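Local coordinates for lipoprotein LpqN (Mycobacterium tuberculosis, PDB 6E5F), which supports cell envelope biogenesis, binds a dodecyl trehalose glycolipid analogue and interacts with the periplasmic loops of the mycolate transporters MmpL3 and MmpL11, at residues I70-V75 and I124-T129; R94-S99 and G106-Q111. All coordinates share one frame; numbering follows the deposited sequence.

Contact 1 of 2, residues I70-V75 and I124-T129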
loop_
_atom_site.group_PDB
_atom_site.type_symbol
_atom_site.label_atom_id
_atom_site.label_comp_id
_atom_site.label_asym_id
_atom_site.label_seq_id
_atom_site.Cartn_x
_atom_site.Cartn_y
_atom_site.Cartn_z
ATOM N N ILE A 70 -16.641 -7.591 10.657
ATOM C CA ILE A 70 -15.689 -7.864 9.589
ATOM C C ILE A 70 -14.517 -8.623 10.184
ATOM O O ILE A 70 -13.910 -8.176 11.164
ATOM C CB ILE A 70 -15.197 -6.567 8.922
ATOM C CG1 ILE A 70 -16.371 -5.820 8.282
ATOM C CG2 ILE A 70 -14.129 -6.888 7.889
ATOM C CD1 ILE A 70 -16.027 -4.423 7.797
ATOM N N GLN A 71 -14.202 -9.765 9.593
ATOM C CA GLN A 71 -13.035 -10.544 9.967
ATOM C C GLN A 71 -11.902 -10.214 9.008
ATOM O O GLN A 71 -12.092 -10.222 7.788
ATOM C CB GLN A 71 -13.362 -12.032 9.894
ATOM C CG GLN A 71 -12.217 -12.936 10.272
ATOM C CD GLN A 71 -12.571 -14.389 10.088
ATOM O OE1 GLN A 71 -12.867 -15.092 11.051
ATOM N NE2 GLN A 71 -12.549 -14.850 8.842
ATOM N N GLU A 72 -10.732 -9.913 9.562
ATOM C CA GLU A 72 -9.538 -9.624 8.783
ATOM C C GLU A 72 -8.499 -10.701 9.050
ATOM O O GLU A 72 -8.174 -10.981 10.210
ATOM C CB GLU A 72 -8.957 -8.258 9.156
ATOM C CG GLU A 72 -7.653 -7.941 8.442
ATOM C CD GLU A 72 -7.064 -6.612 8.861
ATOM O OE1 GLU A 72 -6.344 -6.002 8.042
ATOM O OE2 GLU A 72 -7.321 -6.181 10.002
ATOM N N THR A 73 -7.978 -11.294 7.981
ATOM C CA THR A 73 -6.926 -12.282 8.114
ATOM C C THR A 73 -5.797 -11.954 7.145
ATOM O O THR A 73 -6.038 -11.538 6.005
ATOM C CB THR A 73 -7.450 -13.705 7.867
ATOM O OG1 THR A 73 -7.958 -13.818 6.535
ATOM C CG2 THR A 73 -8.557 -14.049 8.865
ATOM N N PRO A 74 -4.550 -12.090 7.585
ATOM C CA PRO A 74 -3.428 -11.810 6.683
ATOM C C PRO A 74 -3.365 -12.854 5.581
ATOM O O PRO A 74 -3.712 -14.018 5.780
ATOM C CB PRO A 74 -2.204 -11.903 7.600
ATOM C CG PRO A 74 -2.617 -12.833 8.671
ATOM C CD PRO A 74 -4.083 -12.592 8.893
ATOM N N VAL A 75 -2.923 -12.426 4.405
ATOM C CA VAL A 75 -2.816 -13.290 3.236
ATOM C C VAL A 75 -1.361 -13.331 2.799
ATOM O O VAL A 75 -0.667 -12.310 2.828
ATOM C CB VAL A 75 -3.706 -12.778 2.085
ATOM C CG1 VAL A 75 -3.632 -13.717 0.898
ATOM C CG2 VAL A 75 -5.139 -12.603 2.558
ATOM N N ILE A 124 1.188 -5.302 1.553
ATOM C CA ILE A 124 0.420 -6.036 2.553
ATOM C C ILE A 124 -0.869 -6.480 1.877
ATOM O O ILE A 124 -1.485 -5.702 1.138
ATOM C CB ILE A 124 0.084 -5.136 3.760
ATOM C CG1 ILE A 124 1.350 -4.503 4.343
ATOM C CG2 ILE A 124 -0.641 -5.933 4.825
ATOM C CD1 ILE A 124 1.096 -3.178 5.025
ATOM N N LEU A 125 -1.273 -7.719 2.104
ATOM C CA LEU A 125 -2.525 -8.231 1.564
ATOM C C LEU A 125 -3.349 -8.807 2.705
ATOM O O LEU A 125 -2.856 -9.628 3.483
ATOM C CB LEU A 125 -2.284 -9.289 0.491
ATOM C CG LEU A 125 -3.538 -9.802 -0.242
ATOM C CD1 LEU A 125 -4.261 -8.659 -0.951
ATOM C CD2 LEU A 125 -3.167 -10.887 -1.231
ATOM N N SER A 126 -4.593 -8.346 2.813
ATOM C CA SER A 126 -5.514 -8.789 3.843
ATOM C C SER A 126 -6.777 -9.324 3.185
ATOM O O SER A 126 -7.158 -8.888 2.092
ATOM C CB SER A 126 -5.894 -7.645 4.785
ATOM O OG SER A 126 -4.742 -7.030 5.338
ATOM N N LYS A 127 -7.420 -10.264 3.859
ATOM C CA LYS A 127 -8.674 -10.855 3.420
ATOM C C LYS A 127 -9.744 -10.412 4.404
ATOM O O LYS A 127 -9.621 -10.662 5.608
ATOM C CB LYS A 127 -8.567 -12.375 3.399
ATOM C CG LYS A 127 -9.831 -13.086 2.939
ATOM C CD LYS A 127 -9.628 -14.598 2.983
ATOM C CE LYS A 127 -10.812 -15.349 2.417
ATOM N NZ LYS A 127 -10.590 -16.823 2.478
ATOM N N LEU A 128 -10.772 -9.740 3.895
ATOM C CA LEU A 128 -11.874 -9.254 4.713
ATOM C C LEU A 128 -13.129 -10.035 4.359
ATOM O O LEU A 128 -13.480 -10.155 3.182
ATOM C CB LEU A 128 -12.111 -7.763 4.463
ATOM C CG LEU A 128 -10.896 -6.860 4.664
ATOM C CD1 LEU A 128 -11.288 -5.398 4.470
ATOM C CD2 LEU A 128 -10.274 -7.065 6.029
ATOM N N THR A 129 -13.791 -10.581 5.374
ATOM C CA THR A 129 -15.050 -11.285 5.188
ATOM C C THR A 129 -16.071 -10.737 6.170
ATOM O O THR A 129 -15.730 -10.122 7.183
ATOM C CB THR A 129 -14.890 -12.798 5.391
ATOM O OG1 THR A 129 -14.292 -13.051 6.666
ATOM C CG2 THR A 129 -14.021 -13.394 4.293
HETATM O O HOH W 1 -11.128 -12.964 6.662
HETATM O O HOH W 2 0.292 -9.705 3.667
#

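Contact 2 of 2, residues R94-S99 and G106-Q111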
loop_
_atom_site.group_PDB
_atom_site.type_symbol
_atom_site.label_atom_id
_atom_site.label_comp_id
_atom_site.label_asym_id
_atom_site.label_seq_id
_atom_site.Cartn_x
_atom_site.Cartn_y
_atom_site.Cartn_z
ATOM N N ARG A 94 15.423 -4.411 -5.880
ATOM C CA ARG A 94 15.512 -5.839 -5.611
ATOM C C ARG A 94 14.282 -6.298 -4.841
ATOM O O ARG A 94 13.696 -5.545 -4.059
ATOM C CB ARG A 94 16.802 -6.207 -4.851
ATOM C CG ARG A 94 16.771 -6.012 -3.335
ATOM C CD ARG A 94 17.835 -6.871 -2.648
ATOM N NE ARG A 94 17.516 -7.126 -1.244
ATOM C CZ ARG A 94 18.016 -6.449 -0.212
ATOM N NH1 ARG A 94 18.879 -5.459 -0.404
ATOM N NH2 ARG A 94 17.651 -6.769 1.021
ATOM N N LEU A 95 13.908 -7.552 -5.068
ATOM C CA LEU A 95 12.722 -8.121 -4.447
ATOM C C LEU A 95 12.975 -8.404 -2.970
ATOM O O LEU A 95 14.028 -8.924 -2.590
ATOM C CB LEU A 95 12.364 -9.427 -5.159
ATOM C CG LEU A 95 11.012 -10.073 -4.869
ATOM C CD1 LEU A 95 9.875 -9.092 -5.090
ATOM C CD2 LEU A 95 10.833 -11.300 -5.754
ATOM N N LEU A 96 11.991 -8.051 -2.132
ATOM C CA LEU A 96 12.032 -8.377 -0.713
ATOM C C LEU A 96 11.122 -9.564 -0.453
ATOM O O LEU A 96 9.952 -9.530 -0.854
ATOM C CB LEU A 96 11.545 -7.190 0.113
ATOM C CG LEU A 96 12.425 -5.938 0.152
ATOM C CD1 LEU A 96 11.753 -4.857 0.984
ATOM C CD2 LEU A 96 13.803 -6.257 0.701
ATOM N N PRO A 97 11.589 -10.626 0.196
ATOM C CA PRO A 97 10.689 -11.736 0.518
ATOM C C PRO A 97 9.691 -11.324 1.589
ATOM O O PRO A 97 9.829 -10.295 2.249
ATOM C CB PRO A 97 11.639 -12.824 1.026
ATOM C CG PRO A 97 12.780 -12.064 1.605
ATOM C CD PRO A 97 12.937 -10.830 0.753
ATOM N N GLU A 98 8.653 -12.140 1.743
ATOM C CA GLU A 98 7.696 -11.917 2.816
ATOM C C GLU A 98 8.400 -12.027 4.162
ATOM O O GLU A 98 9.134 -12.980 4.420
ATOM C CB GLU A 98 6.591 -12.965 2.757
ATOM C CG GLU A 98 5.668 -12.834 1.578
ATOM C CD GLU A 98 4.435 -13.697 1.732
ATOM O OE1 GLU A 98 4.376 -14.480 2.703
ATOM O OE2 GLU A 98 3.523 -13.592 0.886
ATOM N N SER A 99 8.170 -11.044 5.023
ATOM C CA SER A 99 8.794 -11.021 6.337
ATOM C C SER A 99 7.934 -10.164 7.251
ATOM O O SER A 99 6.930 -9.586 6.826
ATOM C CB SER A 99 10.218 -10.471 6.250
ATOM O OG SER A 99 10.191 -9.107 5.864
ATOM N N GLY A 106 7.925 -7.057 -1.048
ATOM C CA GLY A 106 8.130 -5.672 -1.414
ATOM C C GLY A 106 9.347 -5.539 -2.303
ATOM O O GLY A 106 9.864 -6.520 -2.837
ATOM N N ILE A 107 9.783 -4.290 -2.460
ATOM C CA ILE A 107 10.980 -3.978 -3.223
ATOM C C ILE A 107 11.758 -2.911 -2.471
ATOM O O ILE A 107 11.177 -2.057 -1.792
ATOM C CB ILE A 107 10.655 -3.514 -4.660
ATOM C CG1 ILE A 107 9.652 -2.359 -4.635
ATOM C CG2 ILE A 107 10.121 -4.676 -5.482
ATOM C CD1 ILE A 107 9.388 -1.743 -5.996
ATOM N N VAL A 108 13.080 -2.968 -2.598
ATOM C CA VAL A 108 13.978 -1.987 -2.005
ATOM C C VAL A 108 14.934 -1.504 -3.086
ATOM O O VAL A 108 15.353 -2.280 -3.952
ATOM C CB VAL A 108 14.744 -2.565 -0.798
ATOM C CG1 VAL A 108 15.570 -3.778 -1.205
ATOM C CG2 VAL A 108 15.633 -1.504 -0.173
ATOM N N TYR A 109 15.264 -0.215 -3.046
ATOM C CA TYR A 109 16.162 0.378 -4.028
ATOM C C TYR A 109 17.602 -0.005 -3.707
ATOM O O TYR A 109 18.038 0.091 -2.555
ATOM C CB TYR A 109 15.998 1.898 -4.007
ATOM C CG TYR A 109 16.703 2.624 -5.129
ATOM C CD1 TYR A 109 16.404 2.348 -6.455
ATOM C CD2 TYR A 109 17.649 3.605 -4.860
ATOM C CE1 TYR A 109 17.040 3.014 -7.484
ATOM C CE2 TYR A 109 18.288 4.278 -5.882
ATOM C CZ TYR A 109 17.978 3.980 -7.192
ATOM O OH TYR A 109 18.613 4.647 -8.216
ATOM N N THR A 110 18.344 -0.433 -4.729
ATOM C CA THR A 110 19.679 -0.989 -4.543
ATOM C C THR A 110 20.790 0.054 -4.591
ATOM O O THR A 110 21.962 -0.312 -4.460
ATOM C CB THR A 110 19.960 -2.067 -5.600
ATOM O OG1 THR A 110 19.988 -1.469 -6.903
ATOM C CG2 THR A 110 18.895 -3.148 -5.559
ATOM N N GLN A 111 20.463 1.329 -4.781
ATOM C CA GLN A 111 21.457 2.403 -4.807
ATOM C C GLN A 111 21.018 3.543 -3.899
ATOM O O GLN A 111 20.911 4.697 -4.327
ATOM C CB GLN A 111 21.681 2.886 -6.238
ATOM C CG GLN A 111 22.463 1.900 -7.091
ATOM C CD GLN A 111 22.215 2.077 -8.575
ATOM O OE1 GLN A 111 21.490 2.979 -8.993
ATOM N NE2 GLN A 111 22.816 1.210 -9.381
#

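Contact 1 of 2, residues I70-V75 and I124-T129
Gln71 to Pro74 pair with Ser126 to Thr129 as antiparallel strands, adding strand 70-74 to one side of strand 120-130 in the main sheet of this lipoprotein, a member of the Mog1p/PsbP clan. Gln71 with Thr129 and Thr73 with Lys127 are the hydrogen-bonded pairs, each closed by two backbone bonds; Thr73 O takes Lys127 N at 2.9 Å. Pro74 faces Ser126 in a non-hydrogen-bonded pair, so its lack of an N-H costs no bond between these strands; the next one, Val75 N to Leu125 O, has its donor tilted 32° from the carbonyl plane. Side chains alternate between two faces. On one, Leu128 CD2 reaches Glu72 CB at 3.6 Å, the two side chains lying side by side, while Glu72 OE1 lies 3.3 Å from Ser126 OG in one of the two serine conformers, a weak and unsettled contact. Helix 61-66 covers this face through Ile65, which touches Glu72 and Leu128. On the other face a water accepts from Gln71 NE2 and donates to Lys127 O. Val75 spans two residues of the opposing strand: CG1, anti to the backbone N (chi1 -178°), meets Leu125 CD2 at 3.6 Å, and CG2 presses on Lys127 CB at 3.5 Å. A second water links the backbones, donating to Val75 O and accepting from Leu125 N. Backbone bonds thus carry the pairing, Leu128 gives an apolar patch under Ile65, and the opposite face, with exposed Gln71, is polar and hydrated.

Contact 2 of 2, residues R94-S99 and G106-Q111
Arg94 and Val108 form a hydrogen-bonded pair in the antiparallel beta hairpin of strands 93-96 and 106-109, and the Arg94 side chain runs beside that of Val108. Its CB lies 3.8 Å from Thr110 CG2. CG, set between the backbone N and the carbonyl carbon (chi1 82°), comes to 3.3 Å from Val108 CG1, an unusually short approach. CD and NE pass the same methyl at greater distance, and at the tip CZ and NH1 are each 3.8 Å from Val108 CG1, which covers one face of the guanidinium toward its rim. Leu96 arrives at the same valine about at a right angle, its CD2 3.6 Å from Val108 CG1, so this one methyl is shared by a charged and an apolar neighbour. Leu95 and Ile107 turn to the other face of the hairpin, where Ile107 also packs on Ile121 of strand 120-130. Thr110 OG1 is hydrogen-bonded to Asp92 O just before the hairpin strand. Toward the connecting loop, Leu96 and Gly106 pair less regularly: Gly106 N to Leu96 O is long at 3.2 Å, whereas Leu96 N reaches Gly106 O at 2.7 Å from 48° above the carbonyl plane.

Overall arrangement
From the N terminus the chain passes through helix 61-66 into strand 70-74, the first half of contact 1, whose partner comes only after 48 intervening residues. Within that loop it runs through strand 84-86 and then turns back on itself in the hairpin of contact 2, so contact 2 is nested inside the loop closed by contact 1. The chain then enters strand 120-130, which carries the second half of contact 1 and also borders strand 106-109 of contact 2; the contact centres are about 23 Å apart. Beyond, strand 120-130 pairs with strand 195-206. The lipid site lies closer to contact 2: the bound glycolipid is about 8 Å from the Ile107 side chain and about 14 Å from that of Leu125.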